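SusD homolog (Bacteroides thetaiotaomicron, PDB 3EHM) probably binds mucin O-glycans, as a SusD-family lipoprotein with tetratricopeptide-type repeats, and so takes part in their utilization by this gut symbiont. Local coordinates at residues Thr395-Thr398 with Gly399-Lys403; Ala274-Trp277 with Gly278-Gly282; Ala503-Pro506 with Thr507-Gly511. All coordinates share one frame; numbering follows the deposited sequence.

Contact 1 (Thr395-Thr398 with Gly399-Lys403); sequences TGLT and GSNYK
L397 and Y402 meet on the inner side of a short turn, where the leucine's CD2 comes to 3.6 Å from CD1 of the tyrosine ring. Behind this closest point the leucine CG lies 3.9 Å from Y402 CB, so a whole branch of L397, and not a single methyl, fills the angle between the tyrosine's CB and its ring. The other methyl, CD1, is turned to the neighbouring residue and sits 3.5 Å from N401 OD1, the two side chains crossing at about a right angle. L397 and Y402 are both buried, and this is the tightly packed part of the contact. Shortening L397 to an alanine takes away the methyls that lie against the tyrosine ring and the N401 amide, and is likely to open a gap beside the ring.

The other side of the turn is polar and largely open to solvent, with T398, G399, S400 and N401 all exposed. Here T398 holds the chain with two oxygens, in an ST motif. Its carbonyl O accepts from Y402 N at 3.1 Å (160° at the hydrogen), closing an alpha-turn through residues with helical backbone angles that do not go on into a regular helix. Its OG1 is placed between its own backbone N and carbonyl carbon (chi1 69°), which aims it forward at N401 N, 3.1 Å away in an almost perfectly straight bond of 179°. S400 CB also lies 3.5 Å from T398 OG1.

The turn belongs to the long loop between helices 384-388 and 429-445. L397 packs on A274 and W277 of helix 274-282, on Y407 further along the same loop and on M465 beyond helix 429-445, while Y402 reaches V310 and M468 and bonds through OH to A311 N.

Contact 2 (Ala274-Trp277 with Gly278-Gly282); sequences ATIW and GYLDG
W277 O and D281 N form one of the two shortest hydrogen bonds of this helical turn, 2.8 Å long and nearly in line with the carbonyl; A274 O and G278 N make the other. Together with the Y279 to T275 and L280 to I276 bonds they give the unbroken i to i+4 ladder of an alpha-helix. The W277-D281 pair is tied a second time at its polar ends, by a water that accepts from W277 NE1 at 3.1 Å and donates to D281 OD1 at 2.8 Å. The other carboxylate oxygen, OD2, is hydrogen-bonded to T395 OG1, so both oxygens have a partner.

The same pair also packs directly. With CG of W277 and of D281 each anti to its backbone N (chi1 165° and -178°), the side chains run side by side, and D281 CB rests over one face of the indole in a CH-pi contact, 4.1 Å from the centroid of the five-membered ring. Indole and carboxylate planes are only 22° apart. Elsewhere round the helix T275 CG2 lies at the edge of the Y279 ring, 3.7 Å from CE2, and I276 CG1 meets L280 CD1 at 3.8 Å.

The helix follows strand 270-272. T275, I276 and Y279 pack on helix 429-445, and L280 reaches L288 and Y291 of helix 287-291.

Contact 3 (Ala503-Pro506 with Thr507-Gly511); sequences AEIP and TLLGG
The E504 carboxylate has the branched end of L508 against one of its faces: CG and both methyls of the leucine all lie to the same side of the carboxylate plane, with CD2 3.7 Å from E504 OE2 and CD1 3.9 Å from E504 CD. OE1 is engaged in a salt bridge with K156, which should steady the carboxylate over the leucine. The aliphatic part of the glutamate is packed closer still, its CG 3.4 Å from L508 CG. This is possible because E504 CG stands anti to the backbone N (chi1 156°) and the chain runs on extended, crossing over the leucine one turn later.

Among the backbone groups, L508 N bonds to E504 O, the i to i+4 bond of the helix. G511 N approaches P506 O in the carbonyl plane. G510 N reaches P506 O from a position tilted 26° out of that plane, at 2.8 Å, so a single carbonyl oxygen receives two donors. The bond from G511 N, 3.1 Å long, and a weak one from G510 N to T507 O define a Schellman motif, the common C-terminal ending of an alpha-helix. G510 is its C-prime residue, with phi at +79°, a value that glycine adopts readily. Past the motif G511 O lies 3.2 Å from P506 CA in a CA-H...O contact.

At the other end of the segment, a water donates to A503 O and is also hydrogen-bonded to T507 OG1, linking A503 to the exposed T507 one turn on. On the inward side I505 CG2 meets L509 CD1 at 3.6 Å. I505 is the buried residue here, packed on F157 and on Y496 of helix 495-498, while L508 and L509 both touch P142.

How the contacts relate
From the N terminus, contact 2 comes first, within helix 274-282; contact 1 follows in the loop ahead of helix 429-445, and contact 3 ends helix 505-509 near the C terminus. The three lie in series, neither nested nor crossing, and each closes only a turn. Contacts 1 and 2, their centres 11 Å apart, touch: T395 N is probably hydrogen-bonded to G278 O, and N401 OD1 packs on the W277 ring, so the loop is held against the helix. Contact 3, its nearest atoms about 25 Å from contact 2 and about 31 Å from contact 1, lies at the surface and sets helix 505-509 against helix 495-498 and the loops of P142 and F157.

Contact 1 (Thr395-Thr398 with Gly399-Lys403)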
loop_
_atom_site.group_PDB
_atom_site.type_symbol
_atom_site.label_atom_id
_atom_site.label_comp_id
_atom_site.label_asym_id
_atom_site.label_seq_id
_atom_site.Cartn_x
_atom_site.Cartn_y
_atom_site.Cartn_z
ATOM N N THR A 395 2.717 -12.118 -18.661
ATOM C CA THR A 395 3.916 -12.601 -19.321
ATOM C C THR A 395 4.965 -13.050 -18.322
ATOM O O THR A 395 5.249 -12.353 -17.346
ATOM C CB THR A 395 4.524 -11.510 -20.201
ATOM O OG1 THR A 395 3.508 -10.979 -21.059
ATOM C CG2 THR A 395 5.658 -12.086 -21.045
ATOM N N GLY A 396 5.541 -14.217 -18.571
ATOM C CA GLY A 396 6.563 -14.722 -17.682
ATOM C C GLY A 396 7.907 -14.134 -18.051
ATOM O O GLY A 396 8.073 -13.551 -19.120
ATOM N N LEU A 397 8.870 -14.276 -17.154
ATOM C CA LEU A 397 10.204 -13.772 -17.401
ATOM C C LEU A 397 11.089 -14.995 -17.605
ATOM O O LEU A 397 11.238 -15.827 -16.709
ATOM C CB LEU A 397 10.671 -12.945 -16.198
ATOM C CG LEU A 397 11.786 -11.915 -16.391
ATOM C CD1 LEU A 397 11.521 -11.081 -17.637
ATOM C CD2 LEU A 397 11.864 -11.026 -15.154
ATOM N N THR A 398 11.643 -15.134 -18.800
ATOM C CA THR A 398 12.510 -16.268 -19.070
ATOM C C THR A 398 13.950 -15.833 -18.839
ATOM O O THR A 398 14.245 -14.634 -18.771
ATOM C CB THR A 398 12.377 -16.755 -20.518
ATOM O OG1 THR A 398 12.938 -15.775 -21.401
ATOM C CG2 THR A 398 10.903 -16.981 -20.872
ATOM N N GLY A 399 14.841 -16.809 -18.716
ATOM C CA GLY A 399 16.239 -16.496 -18.501
ATOM C C GLY A 399 16.746 -15.623 -19.626
ATOM O O GLY A 399 17.589 -14.752 -19.424
ATOM N N SER A 400 16.213 -15.857 -20.819
ATOM C CA SER A 400 16.603 -15.095 -21.995
ATOM C C SER A 400 16.203 -13.628 -21.880
ATOM O O SER A 400 17.050 -12.739 -21.977
ATOM C CB SER A 400 15.948 -15.689 -23.245
ATOM O OG SER A 400 16.182 -17.084 -23.329
ATOM N N ASN A 401 14.913 -13.386 -21.670
ATOM C CA ASN A 401 14.381 -12.028 -21.577
ATOM C C ASN A 401 14.951 -11.177 -20.441
ATOM O O ASN A 401 15.076 -9.962 -20.585
ATOM C CB ASN A 401 12.854 -12.064 -21.447
ATOM C CG ASN A 401 12.217 -10.712 -21.715
ATOM O OD1 ASN A 401 11.265 -10.313 -21.041
ATOM N ND2 ASN A 401 12.733 -10.003 -22.715
ATOM N N TYR A 402 15.281 -11.795 -19.313
ATOM C CA TYR A 402 15.829 -11.033 -18.199
ATOM C C TYR A 402 17.298 -10.743 -18.486
ATOM O O TYR A 402 18.100 -11.657 -18.646
ATOM C CB TYR A 402 15.691 -11.799 -16.886
ATOM C CG TYR A 402 15.995 -10.929 -15.692
ATOM C CD1 TYR A 402 15.229 -9.795 -15.430
ATOM C CD2 TYR A 402 17.066 -11.214 -14.845
ATOM C CE1 TYR A 402 15.517 -8.963 -14.359
ATOM C CE2 TYR A 402 17.367 -10.384 -13.764
ATOM C CZ TYR A 402 16.587 -9.261 -13.528
ATOM O OH TYR A 402 16.876 -8.426 -12.476
ATOM N N LYS A 403 17.656 -9.468 -18.535
ATOM C CA LYS A 403 19.024 -9.101 -18.862
ATOM C C LYS A 403 19.960 -8.695 -17.730
ATOM O O LYS A 403 21.115 -8.364 -17.985
ATOM C CB LYS A 403 18.998 -7.996 -19.922
ATOM C CG LYS A 403 17.800 -7.065 -19.804
ATOM C CD LYS A 403 17.817 -5.971 -20.863
ATOM C CE LYS A 403 17.682 -6.519 -22.279
ATOM N NZ LYS A 403 16.312 -7.002 -22.595
#

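Contact 2 (Ala274-Trp277 with Gly278-Gly282)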
loop_
_atom_site.group_PDB
_atom_site.type_symbol
_atom_site.label_atom_id
_atom_site.label_comp_id
_atom_site.label_asym_id
_atom_site.label_seq_id
_atom_site.Cartn_x
_atom_site.Cartn_y
_atom_site.Cartn_z
ATOM N N ALA A 274 9.317 -6.748 -11.951
ATOM C CA ALA A 274 8.976 -7.832 -12.873
ATOM C C ALA A 274 7.511 -8.236 -12.823
ATOM O O ALA A 274 6.882 -8.446 -13.858
ATOM C CB ALA A 274 9.853 -9.044 -12.593
ATOM N N THR A 275 6.962 -8.339 -11.620
ATOM C CA THR A 275 5.569 -8.733 -11.478
ATOM C C THR A 275 4.606 -7.783 -12.187
ATOM O O THR A 275 3.807 -8.208 -13.020
ATOM C CB THR A 275 5.167 -8.828 -9.997
ATOM O OG1 THR A 275 6.037 -9.752 -9.329
ATOM C CG2 THR A 275 3.724 -9.314 -9.873
ATOM N N ILE A 276 4.675 -6.495 -11.871
ATOM C CA ILE A 276 3.761 -5.567 -12.508
ATOM C C ILE A 276 4.013 -5.509 -14.018
ATOM O O ILE A 276 3.079 -5.366 -14.801
ATOM C CB ILE A 276 3.841 -4.157 -11.860
ATOM C CG1 ILE A 276 2.660 -3.308 -12.341
ATOM C CG2 ILE A 276 5.175 -3.490 -12.175
ATOM C CD1 ILE A 276 2.528 -1.981 -11.611
ATOM N N TRP A 277 5.268 -5.642 -14.432
ATOM C CA TRP A 277 5.566 -5.626 -15.859
ATOM C C TRP A 277 4.887 -6.813 -16.533
ATOM O O TRP A 277 4.294 -6.673 -17.596
ATOM C CB TRP A 277 7.068 -5.720 -16.122
ATOM C CG TRP A 277 7.359 -6.065 -17.561
ATOM C CD1 TRP A 277 7.327 -5.218 -18.632
ATOM C CD2 TRP A 277 7.633 -7.371 -18.089
ATOM N NE1 TRP A 277 7.562 -5.917 -19.796
ATOM C CE2 TRP A 277 7.753 -7.239 -19.491
ATOM C CE3 TRP A 277 7.785 -8.640 -17.513
ATOM C CZ2 TRP A 277 8.021 -8.330 -20.328
ATOM C CZ3 TRP A 277 8.050 -9.727 -18.346
ATOM C CH2 TRP A 277 8.165 -9.562 -19.739
ATOM N N GLY A 278 4.997 -7.983 -15.908
ATOM C CA GLY A 278 4.400 -9.187 -16.460
ATOM C C GLY A 278 2.922 -9.044 -16.749
ATOM O O GLY A 278 2.443 -9.464 -17.810
ATOM N N TYR A 279 2.186 -8.462 -15.805
ATOM C CA TYR A 279 0.754 -8.259 -15.992
ATOM C C TYR A 279 0.473 -7.197 -17.053
ATOM O O TYR A 279 -0.320 -7.419 -17.962
ATOM C CB TYR A 279 0.093 -7.862 -14.666
ATOM C CG TYR A 279 -0.058 -9.019 -13.698
ATOM C CD1 TYR A 279 -1.018 -10.007 -13.911
ATOM C CD2 TYR A 279 0.795 -9.157 -12.603
ATOM C CE1 TYR A 279 -1.126 -11.106 -13.065
ATOM C CE2 TYR A 279 0.698 -10.256 -11.746
ATOM C CZ TYR A 279 -0.264 -11.229 -11.987
ATOM O OH TYR A 279 -0.349 -12.340 -11.166
ATOM N N LEU A 280 1.129 -6.046 -16.945
ATOM C CA LEU A 280 0.907 -4.964 -17.899
ATOM C C LEU A 280 1.194 -5.403 -19.327
ATOM O O LEU A 280 0.435 -5.088 -20.243
ATOM C CB LEU A 280 1.771 -3.751 -17.537
ATOM C CG LEU A 280 1.462 -3.105 -16.182
ATOM C CD1 LEU A 280 2.456 -1.984 -15.899
ATOM C CD2 LEU A 280 0.039 -2.566 -16.188
ATOM N N ASP A 281 2.286 -6.140 -19.512
ATOM C CA ASP A 281 2.664 -6.626 -20.839
ATOM C C ASP A 281 1.682 -7.675 -21.364
ATOM O O ASP A 281 1.137 -7.539 -22.457
ATOM C CB ASP A 281 4.065 -7.240 -20.798
ATOM C CG ASP A 281 4.532 -7.714 -22.166
ATOM O OD1 ASP A 281 4.949 -6.862 -22.981
ATOM O OD2 ASP A 281 4.463 -8.934 -22.433
ATOM N N GLY A 282 1.464 -8.725 -20.578
ATOM C CA GLY A 282 0.563 -9.785 -20.996
ATOM C C GLY A 282 -0.870 -9.350 -21.243
ATOM O O GLY A 282 -1.551 -9.893 -22.116
HETATM O O HOH W 1 6.954 -4.983 -22.672
#

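Contact 3 (Ala503-Pro506 with Thr507-Gly511)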
loop_
_atom_site.group_PDB
_atom_site.type_symbol
_atom_site.label_atom_id
_atom_site.label_comp_id
_atom_site.label_asym_id
_atom_site.label_seq_id
_atom_site.Cartn_x
_atom_site.Cartn_y
_atom_site.Cartn_z
ATOM N N ALA A 503 7.004 -7.487 25.641
ATOM C CA ALA A 503 7.266 -8.903 25.884
ATOM C C ALA A 503 6.054 -9.751 25.507
ATOM O O ALA A 503 6.165 -10.951 25.275
ATOM C CB ALA A 503 7.617 -9.119 27.355
ATOM N N GLU A 504 4.897 -9.107 25.447
ATOM C CA GLU A 504 3.641 -9.769 25.119
ATOM C C GLU A 504 3.393 -9.935 23.612
ATOM O O GLU A 504 2.499 -10.681 23.206
ATOM C CB GLU A 504 2.503 -8.973 25.769
ATOM C CG GLU A 504 1.142 -9.126 25.139
ATOM C CD GLU A 504 0.075 -8.344 25.880
ATOM O OE1 GLU A 504 0.276 -7.130 26.129
ATOM O OE2 GLU A 504 -0.968 -8.950 26.210
ATOM N N ILE A 505 4.194 -9.260 22.792
ATOM C CA ILE A 505 4.041 -9.306 21.334
ATOM C C ILE A 505 3.879 -10.690 20.708
ATOM O O ILE A 505 2.944 -10.915 19.939
ATOM C CB ILE A 505 5.214 -8.573 20.631
ATOM C CG1 ILE A 505 5.150 -7.079 20.953
ATOM C CG2 ILE A 505 5.149 -8.784 19.118
ATOM C CD1 ILE A 505 3.880 -6.414 20.492
ATOM N N PRO A 506 4.789 -11.634 21.008
ATOM C CA PRO A 506 4.636 -12.965 20.413
ATOM C C PRO A 506 3.271 -13.593 20.714
ATOM O O PRO A 506 2.683 -14.256 19.854
ATOM C CB PRO A 506 5.793 -13.748 21.027
ATOM C CG PRO A 506 6.853 -12.703 21.157
ATOM C CD PRO A 506 6.074 -11.527 21.721
ATOM N N THR A 507 2.767 -13.382 21.927
ATOM C CA THR A 507 1.465 -13.926 22.299
ATOM C C THR A 507 0.367 -13.214 21.500
ATOM O O THR A 507 -0.593 -13.840 21.049
ATOM C CB THR A 507 1.187 -13.747 23.809
ATOM O OG1 THR A 507 2.216 -14.399 24.567
ATOM C CG2 THR A 507 -0.158 -14.351 24.175
ATOM N N LEU A 508 0.516 -11.906 21.316
ATOM C CA LEU A 508 -0.472 -11.151 20.557
ATOM C C LEU A 508 -0.456 -11.580 19.091
ATOM O O LEU A 508 -1.488 -11.579 18.425
ATOM C CB LEU A 508 -0.196 -9.650 20.673
ATOM C CG LEU A 508 -0.339 -9.074 22.083
ATOM C CD1 LEU A 508 0.084 -7.617 22.084
ATOM C CD2 LEU A 508 -1.775 -9.217 22.562
ATOM N N LEU A 509 0.722 -11.957 18.605
ATOM C CA LEU A 509 0.899 -12.401 17.226
ATOM C C LEU A 509 0.446 -13.843 17.030
ATOM O O LEU A 509 -0.002 -14.219 15.945
ATOM C CB LEU A 509 2.371 -12.298 16.820
ATOM C CG LEU A 509 2.978 -10.950 16.429
ATOM C CD1 LEU A 509 4.497 -11.058 16.465
ATOM C CD2 LEU A 509 2.493 -10.542 15.033
ATOM N N GLY A 510 0.561 -14.647 18.082
ATOM C CA GLY A 510 0.198 -16.047 17.974
ATOM C C GLY A 510 1.348 -16.748 17.280
ATOM O O GLY A 510 1.192 -17.820 16.692
ATOM N N GLY A 511 2.518 -16.120 17.350
ATOM C CA GLY A 511 3.705 -16.673 16.727
ATOM C C GLY A 511 4.936 -15.865 17.087
ATOM O O GLY A 511 4.844 -14.873 17.811
HETATM O O HOH W 2 4.496 -13.192 24.506
#